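Local structure of nitrogenase molybdenum-iron protein beta chain (Clostridium pasteurianum, 4WES) at the interface of chains C and A and the interface of chains C and B. The protein forms, with the alpha chain, the nitrogenase molybdenum-iron protein that reduces dinitrogen to ammonia, and shares an [8Fe-7S] cluster with that chain. Sequence-based numbering; all coordinates share one arbitrary frame. Chains: chain A/B, Nitrogenase molybdenum-iron protein beta chain; chain C, Nitrogenase molybdenum-iron protein alpha chain.

Contact 1: the interface of chains C and A. Residues chain C 76, 110-112, 115; chain A 21, 142-143.
The loop of chain A holding A:Tyr142 and A:Val143 meets chain C where the loop residues C:Met110 and C:Gln111 lead into helix 112-117, within the alpha-beta pair of the nitrogenase MoFe protein, a member of the NifD/NifK family. A:Tyr142 follows directly on A:Ser141, a residue of the [8Fe-7S] cluster site, and supplies most of chain A's side of the contact. C:Ile115 crosses its side chain at about a right angle and sets the CG1 methylene 3.5 Å from the ring centroid, a CH-pi contact over the middle of one face. The CD1 methyl of C:Ile115 lies over the same face, above A:Tyr142 CD1. A chi1 of 47° places the ring of A:Tyr142 between its own backbone N and carbonyl carbon, turned toward the chain C helix. On the CD2 side of the ring, C:Glu112 CA lies 3.7 Å from A:Tyr142 CD2, though C:Glu112 is poorly ordered. C:Pro76 CB packs 4.0 Å from A:Tyr142 CA. Water 1 joins the two backbones: C:Glu112 N, at the start of the helix, lies 2.9 Å from its oxygen in a nearly straight bond, and A:Tyr142 O lies 3.0 Å from the same oxygen. A:Lys21 NZ lies beside C:Gln111 NE2 at 3.8 Å, a contact and not a hydrogen bond.

Contact 2: the interface of chains C and B. Residues chain C 511, 514-515; chain B 296, 300, 303-304.
The carbonyl oxygen of C:Met514 is gripped by both terminal nitrogens of the B:Arg296 guanidinium, at a contact between an alpha chain and a beta chain of the nitrogenase MoFe tetramer (NifD/NifK family). B:Arg296 NH1 donates to C:Met514 O at 2.9 Å and B:Arg296 NH2 to the same oxygen at 3.0 Å. The oxygen sits at the end-on edge of the guanidinium, 10° out of its plane, and both bonds bend, with 144° at the NH1 hydrogen. NH1 approaches nearly along the C=O axis, and NH2 lies in the carbonyl plane. This fork would restrain the turn of the guanidinium, whose charge would be expected to polarise the peptide carbonyl. NH1 also makes a weak bond to C:Ile515 O. The arginine reaches the loop from helix 290-305 with CG anti to its backbone N (chi1 -178°) and the chain extended as far as NE. One turn farther along that helix, B:Ile300 forms an apolar floor under the loop. Its CD1 methyl lies 3.9 Å from C:Met514 CB, while its CG2 branch meets C:Ile515 CG1, also at 3.9 Å. Beyond it, C:Ala511 of the 3-10 helix 510-513 turns its methyl toward the helix, with CB 3.8 Å from B:Ile304 CG1 and 4.0 Å from B:Met303 CB.

Contact 3: the interface of chains C and A. Residues chain C 77, 109, 111; chain A 16, 19, 21-22, 371.
C:Asp109 has a left-handed backbone (phi 47°, psi 56°) and faces the extended segment of chain A that runs from strand 16-17 through A:Pro19 to A:Lys21 and A:Thr22. Its carboxylate is held by two basic side chains, one at each oxygen, both as salt bridges. A:Lys21 NZ donates to C:Asp109 OD1 at 2.8 Å, and OD1 accepts through its syn lone pair; the two side chains come from opposite directions. A:Arg16 NE donates to C:Asp109 OD2 at 3.1 Å in a nearly straight bond. This oxygen lies in the guanidinium plane, yet the arginine meets the carboxylate from above its plane, the two planes being 70° apart. Bends at chi2 and chi3 fold the arginine back so that its NE faces the aspartate. Water 2 joins C:Asp109 OD2, 2.6 Å from its oxygen, to A:Glu371 OE1, 2.7 Å from it, and so bridges two acidic groups. Within chain C, the amide nitrogen C:Gln111 NE2 donates to C:Asp109 O at 3.1 Å from above the carbonyl plane, which may steady the left-handed backbone. Beside the charged cluster, C:Ile77 sends CD1 against A:Arg16 CG and A:Pro19 CB, while its CG2 branch packs 3.8 Å from A:Thr22 CA. C:Ile77 begins helix 77-81, which carries the cluster ligand C:Cys79, and A:Thr22 precedes the ligand A:Cys23, so the site borders the shared [8Fe-7S] cluster.

Contact 1: the interface of chains C and A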
ATOM      1  N   PRO C  76      12.568 -24.571 -24.001  1.00  8.84           N
ATOM      2  CA  PRO C  76      11.411 -23.705 -23.893  1.00  8.70           C
ATOM      3  C   PRO C  76      11.470 -22.914 -22.583  1.00  8.83           C
ATOM      4  O   PRO C  76      12.413 -23.066 -21.791  1.00  9.62           O
ATOM      5  CB  PRO C  76      10.217 -24.667 -24.033  1.00  9.09           C
ATOM      6  CG  PRO C  76      10.819 -26.052 -24.190  1.00  9.38           C
ATOM      7  CD  PRO C  76      12.233 -25.939 -23.637  1.00  9.77           C
ATOM      8  N   MET C 110      12.674 -21.857 -26.882  1.00  9.18           N
ATOM      9  CA  MET C 110      12.383 -22.715 -28.014  0.52  9.63           C
ATOM     10  C   MET C 110      10.880 -22.736 -28.315  1.00 10.15           C
ATOM     11  O   MET C 110      10.036 -22.772 -27.404  1.00 10.58           O
ATOM     12  CB  MET C 110      12.953 -24.113 -27.759  0.52  9.98           C
ATOM     13  CG  MET C 110      14.490 -24.222 -27.762  0.52 12.98           C
ATOM     14  SD  MET C 110      15.180 -25.852 -27.296  0.52 14.99           S
ATOM     15  CE  MET C 110      14.199 -26.954 -28.289  0.52 24.41           C
ATOM     16  N   GLN C 111      10.621 -22.711 -29.613  1.00 10.47           N
ATOM     17  CA  GLN C 111       9.272 -22.747 -30.159  1.00 11.32           C
ATOM     18  C   GLN C 111       9.061 -24.042 -30.938  1.00 10.61           C
ATOM     19  O   GLN C 111      10.000 -24.838 -31.112  1.00 10.44           O
ATOM     20  CB  GLN C 111       9.082 -21.537 -31.089  1.00 12.94           C
ATOM     21  CG  GLN C 111       9.299 -20.202 -30.427  1.00 13.85           C
ATOM     22  CD  GLN C 111       8.230 -19.931 -29.409  1.00 13.97           C
ATOM     23  OE1 GLN C 111       7.045 -19.804 -29.756  1.00 19.21           O
ATOM     24  NE2 GLN C 111       8.606 -19.812 -28.155  1.00 17.50           N
ATOM     25  N   GLU C 112       7.847 -24.251 -31.429  1.00 10.93           N
ATOM     26  CA  GLU C 112       7.585 -25.484 -32.164  1.00 11.34           C
ATOM     27  C   GLU C 112       8.520 -25.626 -33.373  1.00 11.31           C
ATOM     28  O   GLU C 112       8.954 -26.749 -33.706  1.00 11.97           O
ATOM     29  CB  GLU C 112       6.114 -25.569 -32.586  1.00 13.52           C
ATOM     30  CG  GLU C 112       5.737 -26.932 -33.170  1.00 17.36           C
ATOM     31  CD  GLU C 112       4.263 -27.177 -33.313  1.00 32.95           C
ATOM     32  OE1 GLU C 112       3.813 -28.340 -33.124  1.00 52.78           O
ATOM     33  OE2 GLU C 112       3.582 -26.199 -33.635  1.00 37.72           O
ATOM     34  N   ILE C 115      11.605 -27.350 -32.330  1.00 11.15           N
ATOM     35  CA  ILE C 115      11.395 -28.760 -32.102  1.00 11.66           C
ATOM     36  C   ILE C 115      11.317 -29.541 -33.403  1.00 11.64           C
ATOM     37  O   ILE C 115      11.932 -30.611 -33.534  1.00 13.13           O
ATOM     38  CB  ILE C 115      10.086 -28.994 -31.294  1.00 12.54           C
ATOM     39  CG1 ILE C 115      10.125 -28.293 -29.933  1.00 12.80           C
ATOM     40  CG2 ILE C 115       9.795 -30.484 -31.170  1.00 12.40           C
ATOM     41  CD1 ILE C 115      11.140 -28.821 -28.970  1.00 13.38           C
TER
ATOM     42  N   LYS A  21       6.328 -14.278 -19.470  1.00  8.41           N
ATOM     43  CA  LYS A  21       5.490 -15.471 -19.565  1.00  8.18           C
ATOM     44  C   LYS A  21       6.240 -16.592 -18.875  1.00  8.14           C
ATOM     45  O   LYS A  21       7.464 -16.496 -18.653  1.00  8.99           O
ATOM     46  CB  LYS A  21       5.248 -15.890 -21.031  1.00  9.21           C
ATOM     47  CG  LYS A  21       6.527 -16.193 -21.810  1.00  9.20           C
ATOM     48  CD  LYS A  21       6.313 -17.018 -23.060  1.00  9.55           C
ATOM     49  CE  LYS A  21       7.642 -17.234 -23.779  1.00 10.47           C
ATOM     50  NZ  LYS A  21       7.524 -18.108 -24.970  1.00 11.19           N
ATOM     51  N   TYR A 142       6.737 -25.457 -25.610  1.00  9.82           N
ATOM     52  CA  TYR A 142       7.249 -24.687 -26.720  1.00 10.24           C
ATOM     53  C   TYR A 142       6.145 -24.013 -27.536  1.00 10.26           C
ATOM     54  O   TYR A 142       6.452 -23.342 -28.504  1.00 14.16           O
ATOM     55  CB  TYR A 142       8.144 -25.573 -27.568  1.00 11.43           C
ATOM     56  CG  TYR A 142       7.581 -26.923 -27.914  1.00 11.05           C
ATOM     57  CD1 TYR A 142       7.955 -28.044 -27.185  1.00 11.75           C
ATOM     58  CD2 TYR A 142       6.691 -27.112 -28.963  1.00 11.27           C
ATOM     59  CE1 TYR A 142       7.457 -29.293 -27.492  1.00 12.65           C
ATOM     60  CE2 TYR A 142       6.206 -28.361 -29.297  1.00 12.47           C
ATOM     61  CZ  TYR A 142       6.612 -29.469 -28.565  1.00 13.16           C
ATOM     62  OH  TYR A 142       6.139 -30.729 -28.869  1.00 15.90           O
ATOM     63  N   VAL A 143       4.876 -24.171 -27.158  1.00  9.74           N
ATOM     64  CA  VAL A 143       3.778 -23.450 -27.755  1.00  9.90           C
ATOM     65  C   VAL A 143       3.175 -22.514 -26.718  1.00  9.75           C
ATOM     66  O   VAL A 143       2.847 -22.925 -25.591  1.00  9.79           O
ATOM     67  CB  VAL A 143       2.692 -24.413 -28.273  1.00 10.70           C
ATOM     68  CG1 VAL A 143       1.485 -23.645 -28.790  1.00 11.37           C
ATOM     69  CG2 VAL A 143       3.265 -25.357 -29.320  1.00 12.92           C
TER
HETATM   70  O   HOH W   1       5.515 -22.507 -31.253  1.00 17.33           O

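Contact 2: the interface of chains C and B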
ATOM      1  N   ALA C 511      -0.341 -16.994  16.794  1.00  8.94           N
ATOM      2  CA  ALA C 511      -1.472 -17.546  16.044  1.00  9.12           C
ATOM      3  C   ALA C 511      -1.560 -19.065  16.097  1.00  8.49           C
ATOM      4  O   ALA C 511      -2.631 -19.620  15.862  1.00  9.97           O
ATOM      5  CB  ALA C 511      -1.447 -17.063  14.602  1.00 11.22           C
ATOM      6  N   MET C 514      -4.358 -20.043  18.224  1.00  9.93           N
ATOM      7  CA  MET C 514      -5.629 -19.402  17.912  1.00 10.56           C
ATOM      8  C   MET C 514      -6.385 -20.123  16.808  1.00  9.93           C
ATOM      9  O   MET C 514      -7.426 -19.642  16.360  1.00 11.29           O
ATOM     10  CB  MET C 514      -5.410 -17.967  17.488  1.00 11.40           C
ATOM     11  CG  MET C 514      -4.759 -17.101  18.530  1.00 12.53           C
ATOM     12  SD  MET C 514      -4.320 -15.511  17.815  1.00 15.11           S
ATOM     13  CE  MET C 514      -3.285 -14.908  19.104  1.00 16.22           C
ATOM     14  N   ILE C 515      -5.889 -21.280  16.386  1.00  9.94           N
ATOM     15  CA  ILE C 515      -6.444 -21.940  15.214  1.00 10.53           C
ATOM     16  C   ILE C 515      -7.890 -22.407  15.432  1.00 10.80           C
ATOM     17  O   ILE C 515      -8.709 -22.286  14.526  1.00 12.09           O
ATOM     18  CB  ILE C 515      -5.520 -23.085  14.802  1.00 10.42           C
ATOM     19  CG1 ILE C 515      -4.212 -22.517  14.243  1.00 11.05           C
ATOM     20  CG2 ILE C 515      -6.177 -24.008  13.799  1.00 12.48           C
ATOM     21  CD1 ILE C 515      -3.126 -23.517  13.952  1.00 12.50           C
TER
ATOM     22  N   ARG B 296     -12.349 -16.327   9.161  1.00  8.92           N
ATOM     23  CA  ARG B 296     -11.478 -16.391  10.315  1.00  9.09           C
ATOM     24  C   ARG B 296     -10.255 -17.249  10.016  1.00  8.29           C
ATOM     25  O   ARG B 296      -9.132 -16.883  10.383  1.00  8.65           O
ATOM     26  CB  ARG B 296     -12.229 -16.930  11.543  1.00  9.26           C
ATOM     27  CG  ARG B 296     -11.359 -16.963  12.776  1.00  9.38           C
ATOM     28  CD  ARG B 296     -12.140 -17.604  13.943  1.00 10.23           C
ATOM     29  NE  ARG B 296     -11.431 -17.461  15.219  1.00  9.89           N
ATOM     30  CZ  ARG B 296     -10.393 -18.178  15.611  1.00  8.99           C
ATOM     31  NH1 ARG B 296      -9.921 -19.174  14.878  1.00 10.52           N
ATOM     32  NH2 ARG B 296      -9.805 -17.867  16.756  1.00 10.13           N
ATOM     33  N   ILE B 300      -6.260 -16.377  10.172  1.00  7.87           N
ATOM     34  CA  ILE B 300      -5.252 -17.145  10.875  1.00  7.46           C
ATOM     35  C   ILE B 300      -4.158 -17.603   9.889  1.00  8.18           C
ATOM     36  O   ILE B 300      -2.956 -17.529  10.202  1.00  8.35           O
ATOM     37  CB  ILE B 300      -5.883 -18.318  11.616  1.00  8.77           C
ATOM     38  CG1 ILE B 300      -6.846 -17.864  12.721  1.00  9.69           C
ATOM     39  CG2 ILE B 300      -4.809 -19.255  12.160  1.00 10.83           C
ATOM     40  CD1 ILE B 300      -6.218 -17.007  13.803  1.00 12.82           C
ATOM     41  N   MET B 303      -1.919 -14.641   9.248  1.00  7.68           N
ATOM     42  CA  MET B 303      -1.112 -14.344  10.403  1.00  7.96           C
ATOM     43  C   MET B 303       0.077 -15.292  10.516  1.00  8.14           C
ATOM     44  O   MET B 303       1.207 -14.874  10.856  1.00  8.11           O
ATOM     45  CB  MET B 303      -1.941 -14.412  11.689  1.00  7.93           C
ATOM     46  CG  MET B 303      -2.998 -13.313  11.725  1.00  7.87           C
ATOM     47  SD  MET B 303      -4.142 -13.476  13.119  1.00  8.79           S
ATOM     48  CE  MET B 303      -3.090 -13.115  14.547  1.00  9.88           C
ATOM     49  N   ILE B 304      -0.146 -16.573  10.228  1.00  7.77           N
ATOM     50  CA  ILE B 304       0.906 -17.555  10.252  1.00  7.68           C
ATOM     51  C   ILE B 304       1.813 -17.365   9.022  1.00  7.49           C
ATOM     52  O   ILE B 304       3.054 -17.340   9.175  1.00  7.87           O
ATOM     53  CB  ILE B 304       0.350 -18.978  10.341  1.00  8.11           C
ATOM     54  CG1 ILE B 304      -0.365 -19.165  11.678  1.00  9.23           C
ATOM     55  CG2 ILE B 304       1.483 -19.990  10.221  1.00  9.45           C
ATOM     56  CD1 ILE B 304      -1.174 -20.436  11.799  1.00 10.25           C
TER

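Contact 3: the interface of chains C and A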
ATOM      1  N   ILE C  77      10.541 -21.991 -22.389  1.00  8.67           N
ATOM      2  CA  ILE C  77      10.831 -20.893 -21.467  1.00  8.58           C
ATOM      3  C   ILE C  77      10.853 -21.267 -19.981  1.00  8.75           C
ATOM      4  O   ILE C  77      11.550 -20.573 -19.217  1.00  8.84           O
ATOM      5  CB  ILE C  77       9.843 -19.714 -21.695  1.00  8.99           C
ATOM      6  CG1 ILE C  77      10.386 -18.414 -21.100  1.00  9.18           C
ATOM      7  CG2 ILE C  77       8.451 -20.035 -21.157  1.00 10.81           C
ATOM      8  CD1 ILE C  77      11.711 -17.966 -21.706  1.00 11.00           C
ATOM      9  N   ASP C 109      14.313 -19.838 -25.599  1.00  8.78           N
ATOM     10  CA  ASP C 109      12.864 -19.727 -25.732  1.00  9.01           C
ATOM     11  C   ASP C 109      12.346 -20.566 -26.918  1.00  9.14           C
ATOM     12  O   ASP C 109      11.683 -20.072 -27.807  1.00  9.72           O
ATOM     13  CB  ASP C 109      12.476 -18.246 -25.870  1.00  9.72           C
ATOM     14  CG  ASP C 109      10.999 -17.957 -25.864  1.00 10.32           C
ATOM     15  OD1 ASP C 109      10.179 -18.780 -25.389  1.00 10.45           O
ATOM     16  OD2 ASP C 109      10.667 -16.841 -26.315  1.00 12.08           O
ATOM     17  N   GLN C 111      10.621 -22.711 -29.613  1.00 10.47           N
ATOM     18  CA  GLN C 111       9.272 -22.747 -30.159  1.00 11.32           C
ATOM     19  C   GLN C 111       9.061 -24.042 -30.938  1.00 10.61           C
ATOM     20  O   GLN C 111      10.000 -24.838 -31.112  1.00 10.44           O
ATOM     21  CB  GLN C 111       9.082 -21.537 -31.089  1.00 12.94           C
ATOM     22  CG  GLN C 111       9.299 -20.202 -30.427  1.00 13.85           C
ATOM     23  CD  GLN C 111       8.230 -19.931 -29.409  1.00 13.97           C
ATOM     24  OE1 GLN C 111       7.045 -19.804 -29.756  1.00 19.21           O
ATOM     25  NE2 GLN C 111       8.606 -19.812 -28.155  1.00 17.50           N
TER
ATOM     26  N   ARG A  16      16.257 -14.620 -25.402  1.00  8.88           N
ATOM     27  CA  ARG A  16      15.150 -14.161 -24.560  1.00  8.23           C
ATOM     28  C   ARG A  16      15.727 -13.851 -23.174  1.00  8.85           C
ATOM     29  O   ARG A  16      16.468 -14.650 -22.625  1.00  9.68           O
ATOM     30  CB  ARG A  16      14.111 -15.259 -24.513  1.00  8.84           C
ATOM     31  CG  ARG A  16      12.915 -15.005 -23.612  1.00  9.21           C
ATOM     32  CD  ARG A  16      12.077 -13.815 -23.997  1.00  9.96           C
ATOM     33  NE  ARG A  16      11.472 -14.006 -25.316  1.00 10.44           N
ATOM     34  CZ  ARG A  16      11.116 -13.029 -26.129  1.00 12.35           C
ATOM     35  NH1 ARG A  16      11.365 -11.761 -25.835  1.00 14.28           N
ATOM     36  NH2 ARG A  16      10.527 -13.308 -27.289  1.00 15.29           N
ATOM     37  N   PRO A  19      11.748 -13.108 -19.131  1.00  7.90           N
ATOM     38  CA  PRO A  19      10.509 -13.260 -19.899  1.00  7.89           C
ATOM     39  C   PRO A  19       9.240 -12.779 -19.181  1.00  7.89           C
ATOM     40  O   PRO A  19       9.118 -12.883 -17.964  1.00  8.28           O
ATOM     41  CB  PRO A  19      10.473 -14.756 -20.174  1.00  8.90           C
ATOM     42  CG  PRO A  19      11.134 -15.362 -18.993  1.00  8.97           C
ATOM     43  CD  PRO A  19      12.310 -14.424 -18.760  1.00  8.32           C
ATOM     44  N   LYS A  21       6.328 -14.278 -19.470  1.00  8.41           N
ATOM     45  CA  LYS A  21       5.490 -15.471 -19.565  1.00  8.18           C
ATOM     46  C   LYS A  21       6.240 -16.592 -18.875  1.00  8.14           C
ATOM     47  O   LYS A  21       7.464 -16.496 -18.653  1.00  8.99           O
ATOM     48  CB  LYS A  21       5.248 -15.890 -21.031  1.00  9.21           C
ATOM     49  CG  LYS A  21       6.527 -16.193 -21.810  1.00  9.20           C
ATOM     50  CD  LYS A  21       6.313 -17.018 -23.060  1.00  9.55           C
ATOM     51  CE  LYS A  21       7.642 -17.234 -23.779  1.00 10.47           C
ATOM     52  NZ  LYS A  21       7.524 -18.108 -24.970  1.00 11.19           N
ATOM     53  N   THR A  22       5.526 -17.685 -18.587  1.00  8.25           N
ATOM     54  CA  THR A  22       6.180 -18.947 -18.341  1.00  7.97           C
ATOM     55  C   THR A  22       5.485 -20.028 -19.212  1.00  8.67           C
ATOM     56  O   THR A  22       4.735 -19.665 -20.108  1.00  8.87           O
ATOM     57  CB  THR A  22       6.253 -19.280 -16.840  1.00  8.66           C
ATOM     58  OG1 THR A  22       7.101 -20.416 -16.708  1.00  8.65           O
ATOM     59  CG2 THR A  22       4.909 -19.495 -16.185  1.00  9.36           C
ATOM     60  N   GLU A 371       5.208 -10.886 -27.375  1.00 10.45           N
ATOM     61  CA  GLU A 371       6.473 -11.578 -27.221  1.00 10.41           C
ATOM     62  C   GLU A 371       7.615 -10.592 -26.937  1.00 10.52           C
ATOM     63  O   GLU A 371       8.743 -10.772 -27.383  1.00 12.06           O
ATOM     64  CB  GLU A 371       6.775 -12.544 -28.351  1.00 11.13           C
ATOM     65  CG  GLU A 371       5.756 -13.660 -28.475  1.00 12.25           C
ATOM     66  CD  GLU A 371       6.135 -14.635 -29.541  1.00 13.38           C
ATOM     67  OE1 GLU A 371       6.846 -15.621 -29.258  1.00 15.91           O
ATOM     68  OE2 GLU A 371       5.762 -14.389 -30.685  1.00 20.83           O
TER
HETATM   69  O   HOH W   2       8.554 -15.488 -27.133  1.00 16.41           O

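Contacts 1 and 3 are neighbouring parts of one alpha-beta interface, their C-alpha centres about 8 Å apart, and they share C:Gln111 and A:Lys21. Together they join segments of chains C and A next to residues of the shared [8Fe-7S] cluster site, so they may help keep the two halves of that site in register. Contact 2, between the same alpha chain and the other beta chain, B, has its C-alpha centre about 43 Å from that of contact 1 and about 39 Å from that of contact 3. Chain C thus touches both beta chains, as suits the alpha2-beta2 tetramer, with its C-terminal region linking one alpha-beta pair to the next.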